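Local atomic coordinates of probable aminotransferase (Pseudomonas aeruginosa, PDB entry 5YKR), a protein that belongs to the class-III aminotransferase family of pyridoxal-phosphate-dependent enzymes. Residues 103-109 and 328-334; 115-120 and 336-340. Numbering follows the deposited sequence.

Interaction 1 of 2, residues 103-109 and 328-334; sequences QARRGST and TLAGNAL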
loop_
_atom_site.group_PDB
_atom_site.type_symbol
_atom_site.label_atom_id
_atom_site.label_comp_id
_atom_site.label_asym_id
_atom_site.label_seq_id
_atom_site.Cartn_x
_atom_site.Cartn_y
_atom_site.Cartn_z
ATOM N N GLN A 103 -9.386 18.797 -1.254
ATOM C CA GLN A 103 -9.481 17.805 -2.311
ATOM C C GLN A 103 -10.493 16.728 -1.965
ATOM O O GLN A 103 -11.191 16.230 -2.850
ATOM C CB GLN A 103 -8.128 17.231 -2.678
ATOM C CG GLN A 103 -8.140 16.352 -3.928
ATOM C CD GLN A 103 -8.578 17.135 -5.171
ATOM O OE1 GLN A 103 -8.178 18.275 -5.369
ATOM N NE2 GLN A 103 -9.425 16.536 -5.977
ATOM N N ALA A 104 -10.599 16.312 -0.724
ATOM C CA ALA A 104 -11.571 15.292 -0.363
ATOM C C ALA A 104 -12.982 15.730 -0.782
ATOM O O ALA A 104 -13.812 14.947 -1.255
ATOM C CB ALA A 104 -11.510 14.977 1.130
ATOM N N ARG A 105 -13.248 17.019 -0.621
ATOM C CA ARG A 105 -14.549 17.594 -0.968
ATOM C C ARG A 105 -14.771 17.795 -2.454
ATOM O O ARG A 105 -15.885 18.123 -2.865
ATOM C CB ARG A 105 -14.725 18.904 -0.214
ATOM C CG ARG A 105 -14.847 18.628 1.291
ATOM C CD ARG A 105 -15.185 19.821 2.156
ATOM N NE ARG A 105 -15.388 19.400 3.558
ATOM C CZ ARG A 105 -14.678 19.780 4.604
ATOM N NH1 ARG A 105 -13.634 20.602 4.475
ATOM N NH2 ARG A 105 -15.006 19.323 5.799
ATOM N N ARG A 106 -13.760 17.515 -3.274
ATOM C CA ARG A 106 -13.934 17.586 -4.743
ATOM C C ARG A 106 -13.437 16.380 -5.498
ATOM O O ARG A 106 -13.274 16.423 -6.697
ATOM C CB ARG A 106 -13.340 18.852 -5.278
ATOM C CG ARG A 106 -11.877 18.977 -5.261
ATOM C CD ARG A 106 -11.493 20.356 -5.889
ATOM N NE ARG A 106 -10.027 20.599 -5.842
ATOM C CZ ARG A 106 -9.428 21.793 -5.921
ATOM N NH1 ARG A 106 -10.132 22.910 -5.984
ATOM N NH2 ARG A 106 -8.098 21.901 -5.884
ATOM N N GLY A 107 -13.345 15.260 -4.789
ATOM C CA GLY A 107 -13.036 13.979 -5.365
ATOM C C GLY A 107 -11.668 13.487 -4.971
ATOM O O GLY A 107 -10.632 14.060 -5.371
ATOM N N SER A 108 -11.668 12.401 -4.207
ATOM C CA SER A 108 -10.406 11.850 -3.721
ATOM C C SER A 108 -9.792 10.794 -4.615
ATOM O O SER A 108 -8.570 10.680 -4.665
ATOM C CB SER A 108 -10.558 11.291 -2.314
ATOM O OG SER A 108 -11.692 10.481 -2.217
ATOM N N THR A 109 -10.637 9.964 -5.242
ATOM C CA THR A 109 -10.110 8.866 -6.066
ATOM C C THR A 109 -10.990 8.634 -7.279
ATOM O O THR A 109 -12.124 8.213 -7.164
ATOM C CB THR A 109 -9.745 7.615 -5.227
ATOM O OG1 THR A 109 -8.778 6.823 -5.955
ATOM C CG2 THR A 109 -10.962 6.801 -4.765
ATOM N N THR A 328 -5.025 0.254 -7.102
ATOM C CA THR A 328 -6.245 0.990 -7.450
ATOM C C THR A 328 -6.280 2.418 -6.934
ATOM O O THR A 328 -6.797 3.311 -7.628
ATOM C CB THR A 328 -7.471 0.193 -7.026
ATOM O OG1 THR A 328 -7.383 -1.166 -7.543
ATOM C CG2 THR A 328 -8.765 0.865 -7.481
ATOM N N LEU A 329 -5.736 2.666 -5.739
ATOM C CA LEU A 329 -5.732 3.968 -5.145
ATOM C C LEU A 329 -4.378 4.658 -5.280
ATOM O O LEU A 329 -4.163 5.760 -4.767
ATOM C CB LEU A 329 -6.214 3.964 -3.702
ATOM C CG LEU A 329 -7.737 3.871 -3.558
ATOM C CD1 LEU A 329 -8.281 2.510 -3.883
ATOM C CD2 LEU A 329 -8.210 4.274 -2.174
ATOM N N ALA A 330 -3.443 4.028 -6.008
ATOM C CA ALA A 330 -2.160 4.682 -6.237
ATOM C C ALA A 330 -2.280 5.875 -7.190
ATOM O O ALA A 330 -2.915 5.791 -8.226
ATOM C CB ALA A 330 -1.190 3.679 -6.802
ATOM N N GLY A 331 -1.578 6.954 -6.854
ATOM C CA GLY A 331 -1.583 8.126 -7.681
ATOM C C GLY A 331 -2.892 8.870 -7.693
ATOM O O GLY A 331 -3.227 9.504 -8.724
ATOM N N ASN A 332 -3.667 8.779 -6.614
ATOM C CA ASN A 332 -4.982 9.389 -6.599
ATOM C C ASN A 332 -4.974 10.896 -6.325
ATOM O O ASN A 332 -3.980 11.464 -5.889
ATOM C CB ASN A 332 -5.975 8.598 -5.747
ATOM C CG ASN A 332 -5.892 8.767 -4.285
ATOM O OD1 ASN A 332 -5.305 9.695 -3.737
ATOM N ND2 ASN A 332 -6.578 7.819 -3.607
ATOM N N ALA A 333 -6.122 11.523 -6.571
ATOM C CA ALA A 333 -6.200 12.971 -6.451
ATOM C C ALA A 333 -5.849 13.466 -5.039
ATOM O O ALA A 333 -5.193 14.494 -4.869
ATOM C CB ALA A 333 -7.612 13.415 -6.833
ATOM N N LEU A 334 -6.284 12.715 -4.041
ATOM C CA LEU A 334 -6.024 13.134 -2.651
ATOM C C LEU A 334 -4.535 13.074 -2.337
ATOM O O LEU A 334 -3.969 14.014 -1.747
ATOM C CB LEU A 334 -6.831 12.228 -1.706
ATOM C CG LEU A 334 -6.932 12.729 -0.291
ATOM C CD1 LEU A 334 -7.753 13.996 -0.268
ATOM C CD2 LEU A 334 -7.539 11.716 0.624
HETATM O O HOH W 1 -9.333 4.493 -7.094
#
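This is a buried loop-to-helix contact at the subunit interface: the turn that ends helix 94-104 lies against the loop and first turn of helix 333-346. R106 N still bonds to Q103 O at 2.9 Å, and a type I beta turn from A104 to G107 follows; at the backbone angles of G107 (phi 110°, psi 114°) a CB would be jammed against the carbonyl O of R106, which calls for glycine. S108 O then accepts a hydrogen bond from L334 N at 3.1 Å, so a carbonyl of the loop meets an amide in the first turn of that helix. N332 holds the N-cap position, its OD1 accepting from Q335 N. The Q103 side chain spans the turn: its NE2 donates to G107 O at 2.8 Å, while its OE1 receives R106 NE at 3.0 Å. Packing fills the rest. A333 CB sits 3.4 Å from G107 O, S108 CB and L334 CB come within 3.9 Å, and L334 CD1 reaches A104 CB at 4.1 Å. Farther along, a water joins the segments, accepting from T109 OG1 at 2.7 Å and donating to T328 O at 2.8 Å. The second subunit takes several polar groups: S108 OG bonds to its G290 O, N332 ND2 to its G291 O and T328 OG1 to its LLP side chain, the lysine carrying the cofactor, which places this loop beside the partner's active site. Within its own chain, the contact joins the C-terminal end of helix 94-104 to the N-terminal end of helix 333-346, with T114, just before helix 115-128, touching A333.

Interaction 2 of 2, residues 115-120 and 336-340; sequences EDSLWV and LAAMR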
loop_
_atom_site.group_PDB
_atom_site.type_symbol
_atom_site.label_atom_id
_atom_site.label_comp_id
_atom_site.label_asym_id
_atom_site.label_seq_id
_atom_site.Cartn_x
_atom_site.Cartn_y
_atom_site.Cartn_z
ATOM N N GLU A 115 -5.046 18.547 -12.014
ATOM C CA GLU A 115 -3.984 19.517 -12.285
ATOM C C GLU A 115 -2.816 19.409 -11.310
ATOM O O GLU A 115 -1.693 19.768 -11.662
ATOM C CB GLU A 115 -4.544 20.952 -12.311
ATOM C CG GLU A 115 -5.394 21.220 -13.537
ATOM C CD GLU A 115 -6.062 22.574 -13.534
ATOM O OE1 GLU A 115 -6.177 23.224 -12.481
ATOM O OE2 GLU A 115 -6.459 22.990 -14.608
ATOM N N ASP A 116 -3.047 18.845 -10.130
ATOM C CA ASP A 116 -1.938 18.705 -9.189
ATOM C C ASP A 116 -0.895 17.741 -9.726
ATOM O O ASP A 116 0.282 17.853 -9.396
ATOM C CB ASP A 116 -2.420 18.220 -7.835
ATOM C CG ASP A 116 -3.278 19.241 -7.083
ATOM O OD1 ASP A 116 -3.072 20.449 -7.328
ATOM O OD2 ASP A 116 -4.078 18.833 -6.195
ATOM N N SER A 117 -1.290 16.787 -10.574
ATOM C CA SER A 117 -0.284 15.897 -11.168
ATOM C C SER A 117 0.709 16.623 -12.056
ATOM O O SER A 117 1.901 16.247 -12.119
ATOM C CB SER A 117 -0.934 14.755 -11.950
ATOM O OG SER A 117 -1.610 15.181 -13.117
ATOM N N LEU A 118 0.235 17.660 -12.740
ATOM C CA LEU A 118 1.123 18.447 -13.604
ATOM C C LEU A 118 2.209 19.110 -12.729
ATOM O O LEU A 118 3.401 19.014 -13.062
ATOM C CB LEU A 118 0.326 19.515 -14.362
ATOM C CG LEU A 118 -0.556 19.025 -15.471
ATOM C CD1 LEU A 118 -1.591 20.103 -15.782
ATOM C CD2 LEU A 118 0.270 18.725 -16.684
ATOM N N TRP A 119 1.787 19.756 -11.637
ATOM C CA TRP A 119 2.704 20.475 -10.806
ATOM C C TRP A 119 3.698 19.539 -10.123
ATOM O O TRP A 119 4.911 19.765 -10.092
ATOM C CB TRP A 119 1.914 21.323 -9.811
ATOM C CG TRP A 119 2.794 22.258 -9.032
ATOM C CD1 TRP A 119 2.986 23.575 -9.327
ATOM C CD2 TRP A 119 3.619 21.970 -7.896
ATOM N NE1 TRP A 119 3.878 24.108 -8.438
ATOM C CE2 TRP A 119 4.237 23.149 -7.522
ATOM C CE3 TRP A 119 3.837 20.838 -7.131
ATOM C CZ2 TRP A 119 5.153 23.217 -6.454
ATOM C CZ3 TRP A 119 4.700 20.920 -6.046
ATOM C CH2 TRP A 119 5.349 22.083 -5.721
ATOM N N VAL A 120 3.167 18.448 -9.562
ATOM C CA VAL A 120 4.008 17.508 -8.824
ATOM C C VAL A 120 4.996 16.797 -9.679
ATOM O O VAL A 120 6.138 16.620 -9.287
ATOM C CB VAL A 120 3.148 16.500 -8.042
ATOM C CG1 VAL A 120 3.983 15.401 -7.415
ATOM C CG2 VAL A 120 2.390 17.237 -6.917
ATOM N N LEU A 336 -2.071 13.338 -4.495
ATOM C CA LEU A 336 -1.373 14.358 -5.252
ATOM C C LEU A 336 -1.567 15.768 -4.641
ATOM O O LEU A 336 -0.642 16.593 -4.638
ATOM C CB LEU A 336 -1.799 14.327 -6.726
ATOM C CG LEU A 336 -0.952 13.415 -7.632
ATOM C CD1 LEU A 336 0.466 13.959 -7.788
ATOM C CD2 LEU A 336 -0.874 11.975 -7.167
ATOM N N ALA A 337 -2.771 16.046 -4.132
ATOM C CA ALA A 337 -3.006 17.326 -3.462
ATOM C C ALA A 337 -2.094 17.481 -2.226
ATOM O O ALA A 337 -1.518 18.541 -1.980
ATOM C CB ALA A 337 -4.446 17.453 -3.067
ATOM N N ALA A 338 -2.006 16.404 -1.431
ATOM C CA ALA A 338 -1.170 16.429 -0.236
ATOM C C ALA A 338 0.299 16.557 -0.575
ATOM O O ALA A 338 1.043 17.258 0.128
ATOM C CB ALA A 338 -1.439 15.203 0.628
ATOM N N MET A 339 0.751 15.850 -1.596
ATOM C CA MET A 339 2.146 15.957 -2.051
ATOM C C MET A 339 2.470 17.376 -2.524
ATOM O O MET A 339 3.562 17.904 -2.265
ATOM C CB MET A 339 2.460 14.985 -3.215
ATOM C CG MET A 339 2.466 13.566 -2.786
ATOM S SD MET A 339 2.886 12.570 -4.275
ATOM C CE MET A 339 2.680 10.990 -3.439
ATOM N N ARG A 340 1.547 17.975 -3.273
ATOM C CA ARG A 340 1.793 19.307 -3.781
ATOM C C ARG A 340 2.001 20.261 -2.614
ATOM O O ARG A 340 2.968 21.036 -2.594
ATOM C CB ARG A 340 0.682 19.767 -4.695
ATOM C CG ARG A 340 0.821 21.206 -5.151
ATOM C CD ARG A 340 -0.168 21.514 -6.208
ATOM N NE ARG A 340 0.033 22.853 -6.757
ATOM C CZ ARG A 340 -0.596 23.309 -7.830
ATOM N NH1 ARG A 340 -1.531 22.559 -8.445
ATOM N NH2 ARG A 340 -0.243 24.488 -8.297
#
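A salt bridge between D116 and R340 leads this contact, with R340 NH1 donating to D116 OD1 at 2.8 Å near the plane of the guanidinium; the other carboxylate oxygen, D116 OD2, lies against A337, 3.4 Å from A337 CB. The same guanidinium lies flat on the indole of W119, the planes 11° apart and the centres 4.1 Å apart. R340 thus meets an acid at its edge and an aromatic ring over one face, and its CZ stands 4.2 Å from the centroid of the five-membered ring of W119 in an off-centre cation-pi contact. Its extended side chain, t at chi1, chi2 and chi3, runs on along the same indole, so that R340 CG makes a CH-pi contact 4.1 Å from the centroid of the six-membered ring of W119. F343 and A344, one turn farther along helix 333-346, also touch W119. On the inner side the chemistry turns apolar. L336 CD1 packs on V120 CB at 3.7 Å and on S117 CA at 4.0 Å, and V120 CG2 meets R340 CB at 3.8 Å and M339 CB at 4.3 Å. The two helical segments run in roughly the same direction, at 39°, with their axes 8.9 Å apart at closest approach. On other sides S117 OG bonds to T114 O and to N37 ND2 of the second subunit, whose P46 packs on S117 and L336. The chemistry is therefore graded: a small aliphatic core of L336 and V120 joins the helices, while the partly exposed flank is closed by one arginine that pairs its charge with D116 and its flat face with W119.

Both interactions use helix 333-346, one at its N-terminal end and the other just after it, at 336-340, with their centres about 11 Å apart. The helices they join to it, 94-104 and 115-128, follow each other in the chain. Interaction 1 is wholly buried and relies on backbone groups, a capped helix start and a bridging water; interaction 2 is partly exposed and relies on side chains, with a charged pair and a stacked arginine outside an aliphatic core. They touch directly: Q103 CB lies 3.7 Å from A337 CB, and L336 CD2 lies 3.7 Å from G331 C. Both also meet the second subunit, interaction 1 beside its LLP residue.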